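Local coordinates for sulfotransferase (Mus musculus, PDB 5X2B), which probably transfers sulfuryl groups from the cofactor PAPS to acceptor molecules, and is bound here to adenosine-3'-5'-diphosphate and calcium, at residues T60-I65 with R83-H88. Residues are numbered along the deposited sequence; the frame is centred on the assembly and turned at random.
Sequences TLTSPI and RAIPTH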
ATOM      1  N   THR F  60      -6.779  14.102  -9.646  1.00 34.80           N
ATOM      2  CA  THR F  60      -7.016  12.848 -10.386  1.00 39.93           C
ATOM      3  C   THR F  60      -6.400  11.696  -9.625  1.00 33.87           C
ATOM      4  O   THR F  60      -5.309  11.853  -9.060  1.00 46.36           O
ATOM      5  CB  THR F  60      -6.397  12.871 -11.812  1.00 52.80           C
ATOM      6  OG1 THR F  60      -6.955  13.946 -12.559  1.00 47.52           O
ATOM      7  CG2 THR F  60      -6.700  11.594 -12.561  1.00 34.27           C
ATOM      8  N   LEU F  61      -7.076  10.562  -9.551  1.00 19.12           N
ATOM      9  CA  LEU F  61      -6.401   9.396  -8.994  1.00 26.54           C
ATOM     10  C   LEU F  61      -5.970   8.435 -10.053  1.00 32.74           C
ATOM     11  O   LEU F  61      -6.792   7.815 -10.686  1.00 51.69           O
ATOM     12  CB  LEU F  61      -7.259   8.619  -8.031  1.00 32.85           C
ATOM     13  CG  LEU F  61      -6.354   7.513  -7.480  1.00 46.68           C
ATOM     14  CD1 LEU F  61      -5.896   7.873  -6.098  1.00 29.83           C
ATOM     15  CD2 LEU F  61      -7.047   6.200  -7.464  1.00 51.43           C
ATOM     16  N   THR F  62      -4.676   8.233 -10.205  1.00 35.14           N
ATOM     17  CA  THR F  62      -4.225   7.484 -11.346  1.00 30.19           C
ATOM     18  C   THR F  62      -4.150   5.951 -11.126  1.00 40.12           C
ATOM     19  O   THR F  62      -4.845   5.392 -10.293  1.00 34.42           O
ATOM     20  CB  THR F  62      -2.884   7.999 -11.790  1.00 23.66           C
ATOM     21  OG1 THR F  62      -1.865   7.495 -10.932  1.00 39.41           O
ATOM     22  CG2 THR F  62      -2.874   9.486 -11.755  1.00 30.41           C
ATOM     23  N   SER F  63      -3.320   5.305 -11.931  1.00 41.02           N
ATOM     24  CA  SER F  63      -3.156   3.865 -11.968  1.00 45.69           C
ATOM     25  C   SER F  63      -1.733   3.553 -11.538  1.00 38.95           C
ATOM     26  O   SER F  63      -0.814   4.250 -11.914  1.00 33.00           O
ATOM     27  CB  SER F  63      -3.332   3.394 -13.416  1.00 47.90           C
ATOM     28  OG  SER F  63      -2.234   2.589 -13.811  1.00 56.25           O
ATOM     29  N   PRO F  64      -1.537   2.477 -10.785  1.00 38.40           N
ATOM     30  CA  PRO F  64      -0.226   2.314 -10.177  1.00 35.95           C
ATOM     31  C   PRO F  64       0.822   2.752 -11.132  1.00 32.17           C
ATOM     32  O   PRO F  64       0.790   2.464 -12.318  1.00 36.03           O
ATOM     33  CB  PRO F  64      -0.140   0.823  -9.945  1.00 39.85           C
ATOM     34  CG  PRO F  64      -1.525   0.459  -9.672  1.00 38.35           C
ATOM     35  CD  PRO F  64      -2.348   1.276 -10.625  1.00 36.12           C
ATOM     36  N   ILE F  65       1.757   3.506 -10.641  1.00 22.94           N
ATOM     37  CA  ILE F  65       2.699   4.017 -11.556  1.00 30.49           C
ATOM     38  C   ILE F  65       3.458   2.873 -12.170  1.00 43.04           C
ATOM     39  O   ILE F  65       3.957   2.995 -13.287  1.00 34.77           O
ATOM     40  CB  ILE F  65       3.705   4.840 -10.864  1.00 30.52           C
ATOM     41  CG1 ILE F  65       4.762   5.239 -11.869  1.00 41.55           C
ATOM     42  CG2 ILE F  65       4.346   4.036  -9.783  1.00 43.17           C
ATOM     43  CD1 ILE F  65       5.397   6.548 -11.526  1.00 52.08           C
ATOM     44  N   ARG F  83      -2.141  15.066  -9.503  1.00 35.26           N
ATOM     45  CA  ARG F  83      -2.012  13.653  -9.629  1.00 29.96           C
ATOM     46  C   ARG F  83      -1.801  12.982  -8.300  1.00 31.76           C
ATOM     47  O   ARG F  83      -0.831  13.305  -7.600  1.00 42.15           O
ATOM     48  CB  ARG F  83      -0.806  13.401 -10.514  1.00 35.80           C
ATOM     49  CG  ARG F  83      -0.986  13.912 -11.892  1.00 32.67           C
ATOM     50  CD  ARG F  83       0.025  13.286 -12.809  1.00 26.02           C
ATOM     51  NE  ARG F  83       1.362  13.553 -12.308  1.00 31.28           N
ATOM     52  CZ  ARG F  83       2.443  13.541 -13.062  1.00 24.30           C
ATOM     53  NH1 ARG F  83       2.326  13.288 -14.346  1.00 17.98           N
ATOM     54  NH2 ARG F  83       3.630  13.800 -12.538  1.00 35.21           N
ATOM     55  N   ALA F  84      -2.703  12.044  -7.959  1.00 32.91           N
ATOM     56  CA  ALA F  84      -2.471  11.038  -6.888  1.00 21.54           C
ATOM     57  C   ALA F  84      -2.020   9.711  -7.491  1.00 29.14           C
ATOM     58  O   ALA F  84      -2.774   9.059  -8.216  1.00 28.94           O
ATOM     59  CB  ALA F  84      -3.717  10.806  -6.079  1.00 28.46           C
ATOM     60  N   ILE F  85      -0.780   9.333  -7.211  1.00 22.68           N
ATOM     61  CA  ILE F  85      -0.139   8.221  -7.879  1.00 28.38           C
ATOM     62  C   ILE F  85       0.081   7.041  -6.925  1.00 35.86           C
ATOM     63  O   ILE F  85       0.819   7.129  -5.930  1.00 29.48           O
ATOM     64  CB  ILE F  85       1.160   8.679  -8.442  1.00 24.11           C
ATOM     65  CG1 ILE F  85       0.900   9.911  -9.328  1.00 28.72           C
ATOM     66  CG2 ILE F  85       1.808   7.529  -9.160  1.00 28.23           C
ATOM     67  CD1 ILE F  85       2.142  10.743  -9.626  1.00 29.98           C
ATOM     68  N   PRO F  86      -0.629   5.936  -7.183  1.00 35.46           N
ATOM     69  CA  PRO F  86      -0.484   4.867  -6.210  1.00 26.76           C
ATOM     70  C   PRO F  86       0.697   3.995  -6.576  1.00 30.81           C
ATOM     71  O   PRO F  86       1.038   3.973  -7.769  1.00 29.14           O
ATOM     72  CB  PRO F  86      -1.801   4.115  -6.345  1.00 33.51           C
ATOM     73  CG  PRO F  86      -2.315   4.463  -7.715  1.00 33.98           C
ATOM     74  CD  PRO F  86      -1.811   5.769  -8.047  1.00 24.30           C
ATOM     75  N   THR F  87       1.322   3.330  -5.597  1.00 28.05           N
ATOM     76  CA  THR F  87       2.489   2.474  -5.890  1.00 31.19           C
ATOM     77  C   THR F  87       2.866   1.479  -4.761  1.00 42.27           C
ATOM     78  O   THR F  87       2.481   1.674  -3.605  1.00 45.16           O
ATOM     79  CB  THR F  87       3.720   3.363  -6.246  1.00 31.19           C
ATOM     80  OG1 THR F  87       4.756   2.557  -6.781  1.00 36.67           O
ATOM     81  CG2 THR F  87       4.244   4.097  -5.018  1.00 19.08           C
ATOM     82  N   HIS F  88       3.605   0.411  -5.088  1.00 39.60           N
ATOM     83  CA  HIS F  88       4.193  -0.448  -4.053  1.00 36.30           C
ATOM     84  C   HIS F  88       5.739  -0.433  -4.143  1.00 29.70           C
ATOM     85  O   HIS F  88       6.413  -1.192  -3.457  1.00 29.40           O
ATOM     86  CB  HIS F  88       3.654  -1.888  -4.131  1.00 28.16           C
ATOM     87  CG  HIS F  88       2.150  -2.011  -4.014  1.00 30.45           C
ATOM     88  ND1 HIS F  88       1.443  -1.517  -2.950  1.00 31.47           N
ATOM     89  CD2 HIS F  88       1.249  -2.610  -4.824  1.00 30.34           C
ATOM     90  CE1 HIS F  88       0.152  -1.782  -3.114  1.00 26.72           C
ATOM     91  NE2 HIS F  88       0.009  -2.450  -4.234  1.00 28.03           N
TER
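A84 sits between T60 and T62 in parallel register: A84 N donates to T60 O at 2.8 Å, nearly straight at the hydrogen (169°). T62 N in turn donates to A84 O at 2.9 Å. T62 then folds its side chain back over the same carbonyl. T62 CB lies 3.7 Å from A84 O, and CG2 is about as near. The hydroxyl is set between the backbone N and the carbonyl carbon (chi1 78°). From there T62 OG1 gives A84 O a second, longer bond of 3.3 Å, the donor tilted 32° from the carbonyl plane. T62 OG1 also lies 3.4 Å from P86 CD. A valine here would probably leave A84 O without its second donor. Strand 59-61, helix 72-77 and strand 82-87 form a beta-alpha-beta unit at one edge of the five-stranded parallel sheet of the sulfotransferase fold, with strand 34-37 next inward. Beyond strand 59-61 the pairing changes: P86 has no amide hydrogen, and its CG lies against the backbone of T62-P64, 3.7 Å from P64 N. P86 O accepts from I65 N at 3.0 Å and meets P64 CA in a CH...O contact. I65 CG2 lies alongside T87, whose hydroxyl is hydrogen-bonded to E66.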